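Local atomic coordinates of probable fumarate reductase Ifc3 (Shewanella frigidimarina, PDB entry 1QO8), a protein that catalyses the essentially one-way reduction of fumarate to succinate in vitro, using one FAD and four covalently bound c-type hemes per subunit. Residues 311-316 / 332-337; 323-328 / 496-501; 271-276 / 341-346. All blocks are in the same frame, centred on the assembly; numbering follows the deposited sequence.

Contact 1 of 3, residues 311-316 / 332-337. With FAD (flavin-adenine dinucleotide), chain G.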
# COMPACT_ATOMS: atom_id res chain seq x y z
N TYR A 311 -0.34 -12.92 0.19
CA TYR A 311 0.86 -12.46 -0.49
C TYR A 311 2.06 -12.64 0.45
O TYR A 311 3.21 -12.23 0.15
CB TYR A 311 0.81 -11.03 -1.01
CG TYR A 311 0.61 -9.84 -0.10
CD1 TYR A 311 1.76 -9.28 0.52
CD2 TYR A 311 -0.60 -9.27 0.21
CE1 TYR A 311 1.65 -8.23 1.42
CE2 TYR A 311 -0.71 -8.16 1.05
CZ TYR A 311 0.44 -7.65 1.64
OH TYR A 311 0.40 -6.55 2.47
N GLY A 312 1.95 -13.59 1.41
CA GLY A 312 3.05 -13.61 2.43
C GLY A 312 4.32 -14.16 1.91
O GLY A 312 5.37 -13.92 2.55
N MET A 313 4.37 -14.89 0.77
CA MET A 313 5.67 -15.35 0.26
C MET A 313 6.17 -14.47 -0.88
O MET A 313 7.22 -14.69 -1.50
CB MET A 313 5.52 -16.78 -0.29
CG MET A 313 4.96 -17.74 0.80
SD MET A 313 6.37 -18.13 1.86
CE MET A 313 7.40 -19.32 1.03
N ASN A 314 5.48 -13.35 -1.12
CA ASN A 314 6.02 -12.44 -2.18
C ASN A 314 6.92 -11.48 -1.43
O ASN A 314 6.46 -10.55 -0.74
CB ASN A 314 4.82 -11.70 -2.86
CG ASN A 314 5.29 -10.90 -4.09
OD1 ASN A 314 4.78 -11.01 -5.23
ND2 ASN A 314 6.37 -10.18 -3.88
N LYS A 315 8.21 -11.63 -1.55
CA LYS A 315 9.23 -10.83 -0.91
C LYS A 315 9.23 -9.34 -1.31
O LYS A 315 9.57 -8.50 -0.44
CB LYS A 315 10.61 -11.42 -1.26
CG LYS A 315 10.80 -12.75 -0.40
CD LYS A 315 12.22 -13.24 -0.74
CE LYS A 315 12.78 -14.27 0.22
NZ LYS A 315 12.28 -15.65 -0.06
N GLU A 316 8.89 -9.06 -2.55
CA GLU A 316 8.88 -7.64 -2.98
C GLU A 316 7.66 -6.96 -2.40
O GLU A 316 7.78 -5.83 -1.91
CB GLU A 316 8.83 -7.52 -4.54
CG GLU A 316 8.57 -6.05 -4.87
CD GLU A 316 8.57 -5.62 -6.32
OE1 GLU A 316 9.18 -6.34 -7.14
OE2 GLU A 316 7.96 -4.57 -6.60
N ASN A 332 3.77 -20.12 5.23
CA ASN A 332 2.88 -20.37 4.12
C ASN A 332 3.31 -21.46 3.17
O ASN A 332 4.50 -21.65 2.96
CB ASN A 332 2.76 -19.10 3.22
CG ASN A 332 1.93 -18.04 3.97
OD1 ASN A 332 1.25 -17.28 3.30
ND2 ASN A 332 1.88 -18.13 5.31
N ASN A 333 2.35 -21.98 2.40
CA ASN A 333 2.79 -22.69 1.17
C ASN A 333 3.41 -21.69 0.19
O ASN A 333 3.10 -20.46 0.18
CB ASN A 333 1.51 -23.29 0.60
CG ASN A 333 1.75 -24.32 -0.50
OD1 ASN A 333 2.91 -24.39 -1.00
ND2 ASN A 333 0.71 -25.11 -0.66
N ILE A 334 4.32 -22.12 -0.69
CA ILE A 334 5.01 -21.34 -1.67
C ILE A 334 4.08 -20.82 -2.81
O ILE A 334 4.46 -19.87 -3.47
CB ILE A 334 6.17 -22.13 -2.34
CG1 ILE A 334 5.57 -23.37 -3.02
CG2 ILE A 334 7.19 -22.50 -1.23
CD1 ILE A 334 6.58 -24.11 -3.88
N THR A 335 2.81 -21.11 -2.83
CA THR A 335 1.82 -20.58 -3.73
C THR A 335 1.37 -19.16 -3.40
O THR A 335 0.79 -18.49 -4.28
CB THR A 335 0.55 -21.48 -3.68
OG1 THR A 335 0.12 -21.48 -2.32
CG2 THR A 335 0.85 -22.88 -4.18
N ALA A 336 1.78 -18.59 -2.22
CA ALA A 336 1.06 -17.42 -1.72
C ALA A 336 1.87 -16.17 -2.10
O ALA A 336 2.38 -15.45 -1.23
CB ALA A 336 0.78 -17.41 -0.20
N THR A 337 1.83 -15.83 -3.41
CA THR A 337 2.68 -14.83 -3.97
C THR A 337 1.94 -13.56 -4.41
O THR A 337 2.61 -12.75 -5.08
CB THR A 337 3.67 -15.31 -5.01
OG1 THR A 337 2.98 -15.80 -6.16
CG2 THR A 337 4.63 -16.37 -4.34
PA FAD G . -5.24 -20.52 -0.47
O1A FAD G . -5.72 -21.72 0.29
O2A FAD G . -3.95 -20.13 -0.40
O5B FAD G . -5.25 -21.07 -1.95
C5B FAD G . -5.03 -20.20 -3.13
C4B FAD G . -4.87 -21.15 -4.42
O4B FAD G . -4.66 -20.17 -5.55
C3B FAD G . -3.52 -21.94 -4.38
O3B FAD G . -3.54 -23.29 -4.40
C2B FAD G . -2.56 -21.13 -5.33
O2B FAD G . -1.56 -21.93 -6.01
C1B FAD G . -3.54 -20.70 -6.35
N9A FAD G . -3.11 -19.52 -7.10
C8A FAD G . -2.41 -18.42 -6.66
N7A FAD G . -2.09 -17.61 -7.62
C5A FAD G . -2.60 -18.18 -8.78
C6A FAD G . -2.51 -17.82 -10.20
N6A FAD G . -1.91 -16.75 -10.64
N1A FAD G . -3.18 -18.66 -11.03
C2A FAD G . -3.75 -19.84 -10.63
N3A FAD G . -3.86 -20.26 -9.35
C4A FAD G . -3.24 -19.39 -8.50
N1 FAD G . -6.95 -19.68 9.35
C2 FAD G . -7.98 -20.06 10.06
O2 FAD G . -9.03 -19.52 10.17
N3 FAD G . -7.97 -21.25 10.84
C4 FAD G . -6.79 -22.00 10.78
O4 FAD G . -6.69 -22.99 11.45
C4X FAD G . -5.64 -21.51 10.03
N5 FAD G . -4.49 -22.20 10.04
C5X FAD G . -3.43 -21.81 9.28
C6 FAD G . -2.27 -22.59 9.33
C7 FAD G . -1.18 -22.23 8.57
C7M FAD G . 0.09 -23.01 8.55
C8 FAD G . -1.30 -21.07 7.71
C8M FAD G . -0.15 -20.70 6.83
C9 FAD G . -2.45 -20.32 7.65
C9A FAD G . -3.54 -20.66 8.41
N10 FAD G . -4.76 -19.95 8.46
C10 FAD G . -5.79 -20.34 9.23
C1' FAD G . -5.10 -19.00 7.35
C2' FAD G . -6.08 -19.68 6.34
O2' FAD G . -5.51 -21.04 6.27
C3' FAD G . -5.75 -19.06 4.96
O3' FAD G . -5.96 -17.64 4.99
C4' FAD G . -6.93 -19.45 4.01
O4' FAD G . -6.79 -20.89 3.87
C5' FAD G . -6.58 -18.80 2.62
O5' FAD G . -7.54 -19.55 1.64
P FAD G . -7.67 -19.16 0.16
O1P FAD G . -8.72 -20.10 -0.39
O2P FAD G . -7.88 -17.78 0.20
O3P FAD G . -6.32 -19.33 -0.35
O HOH W 1 0.02 -14.99 2.72
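Two type I beta turns face each other, Y311 to N314 and N333 to A336, and one backbone hydrogen bond joins them: M313 N donates to A336 O at 2.9 Å. The N-H points well at its acceptor (158°), but the donor stands above the carbonyl plane. A336 is the centre of an inverse gamma turn, with T337 N bonded back to T335 O. The main side chain here is M313. It bends twice, at chi2 (-79°) and chi3 (-77°), and so curls over the second turn. Its CG rests 3.4 Å from N333 O and 3.5 Å from N332 CB. M313 and N332 run past each other in opposite directions. Further out, the methyl CE of M313 reaches I334 CG2 at 3.9 Å, crossing it obliquely. A336 CB packs against M313 CG. On the G312 side a single water closes the contact. It accepts from G312 N and donates to N332 OD1, each at 2.7 Å, so one water serves a backbone amide and an amide oxygen together. The second segment also meets the cofactor. T335 CG2 touches the ribose hydroxyl O2B of FAD at 3.2 Å. On the flavin side, N332 ND2 lies 3.6 Å from the methyl carbon FAD C8M. N333 touches a heme, and its ND2 is held by G158 O. The T337 hydroxyl is bonded to D339, an FAD-binding residue. N314 is the N-cap of helix 315-321. Y311 packs on M317 and I318 of that helix, and its OH is bonded to I354 O. Residues 332-337 lie in the loop that leads from strand 329-330 to helix 339-346.

Contact 2 of 3, residues 323-328 / 496-501. With FAD (flavin-adenine dinucleotide), chain G.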
# COMPACT_ATOMS: atom_id res chain seq x y z
N PRO A 323 8.49 -3.30 5.36
CA PRO A 323 9.90 -3.49 5.41
C PRO A 323 10.50 -3.97 6.70
O PRO A 323 11.50 -4.67 6.55
CB PRO A 323 10.55 -2.13 4.99
CG PRO A 323 9.49 -1.17 5.40
CD PRO A 323 8.16 -1.85 5.22
N THR A 324 9.93 -3.81 7.87
CA THR A 324 10.54 -4.24 9.10
C THR A 324 10.25 -5.74 9.31
O THR A 324 10.84 -6.30 10.21
CB THR A 324 10.06 -3.53 10.39
OG1 THR A 324 8.63 -3.53 10.53
CG2 THR A 324 10.60 -2.13 10.35
N MET A 325 9.42 -6.31 8.44
CA MET A 325 9.16 -7.73 8.40
C MET A 325 9.92 -8.40 7.28
O MET A 325 9.81 -9.63 7.18
CB MET A 325 7.66 -8.01 8.25
CG MET A 325 6.89 -7.21 9.31
SD MET A 325 5.09 -7.38 9.08
CE MET A 325 4.73 -9.00 9.71
N LYS A 326 10.76 -7.74 6.50
CA LYS A 326 11.35 -8.37 5.33
C LYS A 326 12.30 -9.53 5.65
O LYS A 326 12.65 -10.20 4.67
CB LYS A 326 12.14 -7.43 4.42
CG LYS A 326 13.40 -6.80 4.97
CD LYS A 326 14.11 -6.11 3.82
CE LYS A 326 14.85 -4.88 4.18
NZ LYS A 326 16.21 -5.03 4.76
N ASP A 327 12.85 -9.65 6.85
CA ASP A 327 13.76 -10.74 7.17
C ASP A 327 13.05 -11.86 7.94
O ASP A 327 13.72 -12.73 8.44
CB ASP A 327 14.91 -10.17 8.05
CG ASP A 327 15.80 -9.22 7.27
OD1 ASP A 327 16.41 -9.63 6.25
OD2 ASP A 327 15.96 -8.03 7.60
N MET A 328 11.73 -11.85 8.09
CA MET A 328 11.00 -12.95 8.66
C MET A 328 10.98 -14.16 7.69
O MET A 328 11.19 -13.92 6.53
CB MET A 328 9.57 -12.42 8.85
CG MET A 328 9.52 -11.35 10.00
SD MET A 328 7.83 -11.23 10.44
CE MET A 328 8.02 -10.08 11.94
N PRO A 496 10.47 -15.28 13.60
CA PRO A 496 9.11 -14.85 13.30
C PRO A 496 8.84 -15.09 11.80
O PRO A 496 9.72 -15.00 10.98
CB PRO A 496 9.10 -13.36 13.63
CG PRO A 496 10.42 -13.04 14.17
CD PRO A 496 11.40 -14.20 13.88
N GLY A 497 7.57 -15.44 11.50
CA GLY A 497 7.25 -15.77 10.12
C GLY A 497 5.99 -14.95 9.70
O GLY A 497 5.04 -14.90 10.47
N ILE A 498 6.05 -14.50 8.45
CA ILE A 498 4.81 -14.03 7.83
C ILE A 498 3.83 -15.17 7.80
O ILE A 498 4.11 -16.32 7.43
CB ILE A 498 5.11 -13.40 6.41
CG1 ILE A 498 5.92 -12.11 6.82
CG2 ILE A 498 3.81 -12.92 5.81
CD1 ILE A 498 6.89 -11.72 5.76
N HIS A 499 2.60 -14.95 8.13
CA HIS A 499 1.59 -15.93 8.29
C HIS A 499 0.34 -15.54 7.56
O HIS A 499 -0.24 -16.51 7.05
CB HIS A 499 1.29 -16.01 9.86
CG HIS A 499 0.29 -17.10 10.12
ND1 HIS A 499 0.71 -18.41 9.96
CD2 HIS A 499 -0.99 -17.14 10.52
CE1 HIS A 499 -0.31 -19.24 10.23
NE2 HIS A 499 -1.35 -18.49 10.51
N HIS A 500 -0.12 -14.30 7.50
CA HIS A 500 -1.45 -14.17 6.86
C HIS A 500 -1.41 -12.72 6.37
O HIS A 500 -0.97 -11.85 7.12
CB HIS A 500 -2.60 -14.38 7.80
CG HIS A 500 -3.97 -14.26 7.16
ND1 HIS A 500 -4.61 -15.28 6.59
CD2 HIS A 500 -4.78 -13.12 7.02
CE1 HIS A 500 -5.84 -14.89 6.15
NE2 HIS A 500 -5.93 -13.59 6.33
N THR A 501 -1.89 -12.42 5.16
CA THR A 501 -2.03 -11.02 4.79
C THR A 501 -3.48 -10.59 4.78
O THR A 501 -4.19 -10.92 3.84
CB THR A 501 -1.39 -10.78 3.39
OG1 THR A 501 -1.98 -11.67 2.43
CG2 THR A 501 0.05 -11.18 3.48
PA FAD G . -5.24 -20.52 -0.47
O1A FAD G . -5.72 -21.72 0.29
O2A FAD G . -3.95 -20.13 -0.40
O5B FAD G . -5.25 -21.07 -1.95
C5B FAD G . -5.03 -20.20 -3.13
C4B FAD G . -4.87 -21.15 -4.42
O4B FAD G . -4.66 -20.17 -5.55
C3B FAD G . -3.52 -21.94 -4.38
O3B FAD G . -3.54 -23.29 -4.40
C2B FAD G . -2.56 -21.13 -5.33
O2B FAD G . -1.56 -21.93 -6.01
C1B FAD G . -3.54 -20.70 -6.35
N9A FAD G . -3.11 -19.52 -7.10
C8A FAD G . -2.41 -18.42 -6.66
N7A FAD G . -2.09 -17.61 -7.62
C5A FAD G . -2.60 -18.18 -8.78
C6A FAD G . -2.51 -17.82 -10.20
N6A FAD G . -1.91 -16.75 -10.64
N1A FAD G . -3.18 -18.66 -11.03
C2A FAD G . -3.75 -19.84 -10.63
N3A FAD G . -3.86 -20.26 -9.35
C4A FAD G . -3.24 -19.39 -8.50
N1 FAD G . -6.95 -19.68 9.35
C2 FAD G . -7.98 -20.06 10.06
O2 FAD G . -9.03 -19.52 10.17
N3 FAD G . -7.97 -21.25 10.84
C4 FAD G . -6.79 -22.00 10.78
O4 FAD G . -6.69 -22.99 11.45
C4X FAD G . -5.64 -21.51 10.03
N5 FAD G . -4.49 -22.20 10.04
C5X FAD G . -3.43 -21.81 9.28
C6 FAD G . -2.27 -22.59 9.33
C7 FAD G . -1.18 -22.23 8.57
C7M FAD G . 0.09 -23.01 8.55
C8 FAD G . -1.30 -21.07 7.71
C8M FAD G . -0.15 -20.70 6.83
C9 FAD G . -2.45 -20.32 7.65
C9A FAD G . -3.54 -20.66 8.41
N10 FAD G . -4.76 -19.95 8.46
C10 FAD G . -5.79 -20.34 9.23
C1' FAD G . -5.10 -19.00 7.35
C2' FAD G . -6.08 -19.68 6.34
O2' FAD G . -5.51 -21.04 6.27
C3' FAD G . -5.75 -19.06 4.96
O3' FAD G . -5.96 -17.64 4.99
C4' FAD G . -6.93 -19.45 4.01
O4' FAD G . -6.79 -20.89 3.87
C5' FAD G . -6.58 -18.80 2.62
O5' FAD G . -7.54 -19.55 1.64
P FAD G . -7.67 -19.16 0.16
O1P FAD G . -8.72 -20.10 -0.39
O2P FAD G . -7.88 -17.78 0.20
O3P FAD G . -6.32 -19.33 -0.35
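The tight part of this contact is mostly apolar and centres on M328. Its CG lies anti to the carbonyl carbon, and beyond CG the chain is extended (chi2 -163°, chi3 173°). M328 lies across both P496 and I498 at about a right angle. Its CB presses on the backbone carbonyl oxygen P496 O at 3.3 Å, and its methyl CE meets P496 CB at 3.8 Å. Next to it, I498 brings its CD1 to 4.1 Å from M328 CB. M325 adds a looser touch, with its CE 4.4 Å from I498 CG1. The outer side of the turn is different. K326 and D327 are exposed, and their side chains lead away from the strand. L405 of helix 397-405 covers both M328 and P496. Beyond I498 the strand reaches the flavin. H499 CE1 comes to 3.3 Å from FAD C8. H500 meets the ribityl hydroxyl with its ring edge, CE1 lying 3.0 Å from FAD O3'. The ND1 of H499 is held by S331 OG, a second-shell bond that probably helps fix the rotation of this ring. H499 probably binds fumarate and succinate, as in related fumarate reductases. H499 and H500 both face Q358 of strand 357-364, forming a classic beta bulge in a long strand that places H499 at the flavin ring and H500 at the ribityl chain.

Contact 3 of 3, residues 271-276 / 341-346. With FAD (flavin-adenine dinucleotide), chain G.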
# COMPACT_ATOMS: atom_id res chain seq x y z
N SER A 271 -1.37 -24.29 -14.15
CA SER A 271 -1.97 -23.25 -14.97
C SER A 271 -2.03 -21.94 -14.16
O SER A 271 -2.93 -21.73 -13.33
CB SER A 271 -3.43 -23.70 -15.26
OG SER A 271 -3.25 -24.93 -15.96
N ARG A 272 -1.04 -21.10 -14.38
CA ARG A 272 -0.96 -19.80 -13.75
C ARG A 272 -1.62 -18.67 -14.56
O ARG A 272 -1.25 -18.35 -15.73
CB ARG A 272 0.52 -19.45 -13.52
CG ARG A 272 0.62 -18.10 -12.81
CD ARG A 272 2.11 -17.91 -12.52
NE ARG A 272 2.24 -16.89 -11.51
CZ ARG A 272 3.39 -16.27 -11.24
NH1 ARG A 272 4.50 -16.59 -11.88
NH2 ARG A 272 3.39 -15.32 -10.30
N VAL A 273 -2.58 -18.06 -13.87
CA VAL A 273 -3.24 -16.90 -14.45
C VAL A 273 -2.26 -15.71 -14.28
O VAL A 273 -1.71 -15.56 -13.18
CB VAL A 273 -4.58 -16.58 -13.78
CG1 VAL A 273 -5.04 -15.19 -14.27
CG2 VAL A 273 -5.64 -17.64 -14.08
N VAL A 274 -2.02 -15.01 -15.39
CA VAL A 274 -1.05 -13.93 -15.42
C VAL A 274 -1.56 -12.55 -15.79
O VAL A 274 -0.94 -11.51 -15.64
CB VAL A 274 0.08 -14.32 -16.36
CG1 VAL A 274 0.99 -15.42 -15.85
CG2 VAL A 274 -0.44 -14.71 -17.78
N LYS A 275 -2.82 -12.42 -16.26
CA LYS A 275 -3.41 -11.16 -16.59
C LYS A 275 -4.91 -11.24 -16.64
O LYS A 275 -5.42 -12.29 -17.01
CB LYS A 275 -2.88 -10.75 -18.01
CG LYS A 275 -3.15 -9.26 -18.20
CD LYS A 275 -2.60 -8.73 -19.51
CE LYS A 275 -2.30 -7.25 -19.26
NZ LYS A 275 -3.26 -6.39 -20.01
N LEU A 276 -5.64 -10.28 -16.17
CA LEU A 276 -7.09 -10.25 -16.37
C LEU A 276 -7.30 -9.40 -17.66
O LEU A 276 -6.64 -8.37 -17.83
CB LEU A 276 -7.80 -9.59 -15.20
CG LEU A 276 -7.59 -10.22 -13.80
CD1 LEU A 276 -7.95 -9.24 -12.68
CD2 LEU A 276 -8.39 -11.50 -13.63
N VAL A 341 -3.95 -10.07 -6.09
CA VAL A 341 -3.75 -8.67 -5.82
C VAL A 341 -2.97 -7.95 -6.91
O VAL A 341 -3.37 -6.81 -7.20
CB VAL A 341 -3.00 -8.45 -4.45
CG1 VAL A 341 -2.33 -7.09 -4.36
CG2 VAL A 341 -4.00 -8.64 -3.27
N LEU A 342 -1.82 -8.44 -7.41
CA LEU A 342 -1.12 -7.76 -8.46
C LEU A 342 -1.94 -7.60 -9.74
O LEU A 342 -1.95 -6.50 -10.28
CB LEU A 342 0.19 -8.46 -8.83
CG LEU A 342 1.16 -8.52 -7.61
CD1 LEU A 342 2.30 -9.44 -8.03
CD2 LEU A 342 1.53 -7.09 -7.19
N MET A 343 -2.62 -8.62 -10.24
CA MET A 343 -3.40 -8.57 -11.47
C MET A 343 -4.60 -7.62 -11.30
O MET A 343 -5.03 -6.94 -12.23
CB MET A 343 -4.00 -9.96 -11.82
CG MET A 343 -2.91 -10.81 -12.44
SD MET A 343 -3.44 -12.46 -12.91
CE MET A 343 -4.28 -13.18 -11.54
N ALA A 344 -5.16 -7.59 -10.10
CA ALA A 344 -6.30 -6.74 -9.79
C ALA A 344 -5.89 -5.27 -9.78
O ALA A 344 -6.52 -4.39 -10.41
CB ALA A 344 -7.14 -7.12 -8.58
N LYS A 345 -4.80 -4.95 -9.15
CA LYS A 345 -4.24 -3.63 -9.03
C LYS A 345 -3.93 -3.03 -10.42
O LYS A 345 -4.29 -1.92 -10.72
CB LYS A 345 -2.93 -3.70 -8.22
CG LYS A 345 -2.57 -2.29 -7.74
CD LYS A 345 -1.14 -2.11 -7.24
CE LYS A 345 -0.11 -3.14 -7.65
NZ LYS A 345 1.26 -2.99 -7.02
N GLU A 346 -3.31 -3.81 -11.27
CA GLU A 346 -2.90 -3.51 -12.62
C GLU A 346 -4.09 -3.10 -13.49
O GLU A 346 -3.85 -2.32 -14.40
CB GLU A 346 -2.19 -4.75 -13.16
CG GLU A 346 -1.50 -4.68 -14.49
CD GLU A 346 -1.18 -5.97 -15.18
OE1 GLU A 346 -1.03 -7.07 -14.58
OE2 GLU A 346 -1.10 -5.88 -16.46
PA FAD G . -5.24 -20.52 -0.47
O1A FAD G . -5.72 -21.72 0.29
O2A FAD G . -3.95 -20.13 -0.40
O5B FAD G . -5.25 -21.07 -1.95
C5B FAD G . -5.03 -20.20 -3.13
C4B FAD G . -4.87 -21.15 -4.42
O4B FAD G . -4.66 -20.17 -5.55
C3B FAD G . -3.52 -21.94 -4.38
O3B FAD G . -3.54 -23.29 -4.40
C2B FAD G . -2.56 -21.13 -5.33
O2B FAD G . -1.56 -21.93 -6.01
C1B FAD G . -3.54 -20.70 -6.35
N9A FAD G . -3.11 -19.52 -7.10
C8A FAD G . -2.41 -18.42 -6.66
N7A FAD G . -2.09 -17.61 -7.62
C5A FAD G . -2.60 -18.18 -8.78
C6A FAD G . -2.51 -17.82 -10.20
N6A FAD G . -1.91 -16.75 -10.64
N1A FAD G . -3.18 -18.66 -11.03
C2A FAD G . -3.75 -19.84 -10.63
N3A FAD G . -3.86 -20.26 -9.35
C4A FAD G . -3.24 -19.39 -8.50
N1 FAD G . -6.95 -19.68 9.35
C2 FAD G . -7.98 -20.06 10.06
O2 FAD G . -9.03 -19.52 10.17
N3 FAD G . -7.97 -21.25 10.84
C4 FAD G . -6.79 -22.00 10.78
O4 FAD G . -6.69 -22.99 11.45
C4X FAD G . -5.64 -21.51 10.03
N5 FAD G . -4.49 -22.20 10.04
C5X FAD G . -3.43 -21.81 9.28
C6 FAD G . -2.27 -22.59 9.33
C7 FAD G . -1.18 -22.23 8.57
C7M FAD G . 0.09 -23.01 8.55
C8 FAD G . -1.30 -21.07 7.71
C8M FAD G . -0.15 -20.70 6.83
C9 FAD G . -2.45 -20.32 7.65
C9A FAD G . -3.54 -20.66 8.41
N10 FAD G . -4.76 -19.95 8.46
C10 FAD G . -5.79 -20.34 9.23
C1' FAD G . -5.10 -19.00 7.35
C2' FAD G . -6.08 -19.68 6.34
O2' FAD G . -5.51 -21.04 6.27
C3' FAD G . -5.75 -19.06 4.96
O3' FAD G . -5.96 -17.64 4.99
C4' FAD G . -6.93 -19.45 4.01
O4' FAD G . -6.79 -20.89 3.87
C5' FAD G . -6.58 -18.80 2.62
O5' FAD G . -7.54 -19.55 1.64
P FAD G . -7.67 -19.16 0.16
O1P FAD G . -8.72 -20.10 -0.39
O2P FAD G . -7.88 -17.78 0.20
O3P FAD G . -6.32 -19.33 -0.35
O HOH W 2 -4.25 -8.07 -14.72
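The adenine of FAD is read by the backbone of an edge strand that carries a classic beta bulge, V274 and K275 both facing V288. V273 N donates to FAD N1A at 3.0 Å, nearly straight (166°). FAD N6A donates back to V273 O at 2.8 Å. This pair grips the edge of the adenine as a base pair would, and V273 is an established FAD-binding residue. The CG of R272 adds a touch to N6A.

Next to this shell lies helix 339-346. Segment 341-346 runs almost along strand 271-276, at 19° with the axes 7.8 Å apart. M343 packs between them. Its chain is bent at chi3, so SD sits 3.4 Å from K275 N, at the bulge. Its methyl CE turns to V273 CG1 at 3.5 Å, tighter than usual for carbons. The two side chains cross at about a right angle, as do M343 and L276, whose CG is 4.1 Å from M343 CB. An alanine in place of M343 would remove CG, SD and CE, and would probably loosen the packing against V273 CG1 and the bulge, and so the support of the adenine-binding strand.

Further out, R272 makes salt bridges to D102 and D339. L276 packs on V304 and L306 of strand 303-306. K345 reaches the second subunit, where it bonds to Y320 of that chain. At the outer edge K275 and E346 carry opposite charges but do not form a salt bridge. A single water there accepts from L276 N and donates to M343 O at 2.8 Å.

All three contacts touch the same FAD, at different places. Contact 2 meets the flavin ring and ribityl chain, contact 1 the flavin methyl and the adenosine ribose, and contact 3 the adenine. Contacts 1 and 2 have centres about 10 Å apart and are joined directly. Y311 N and T501 OG1 are probably hydrogen-bonded at 3.0 Å, as are N332 ND2 and H499 O at 3.2 Å. The second bond ties contact 1 to the histidine thought to bind substrate. Contacts 1 and 3, about 15 Å apart between centres, touch lightly through packing. The centres of contacts 2 and 3 are about 23 Å apart, and their nearest atoms about 7 Å.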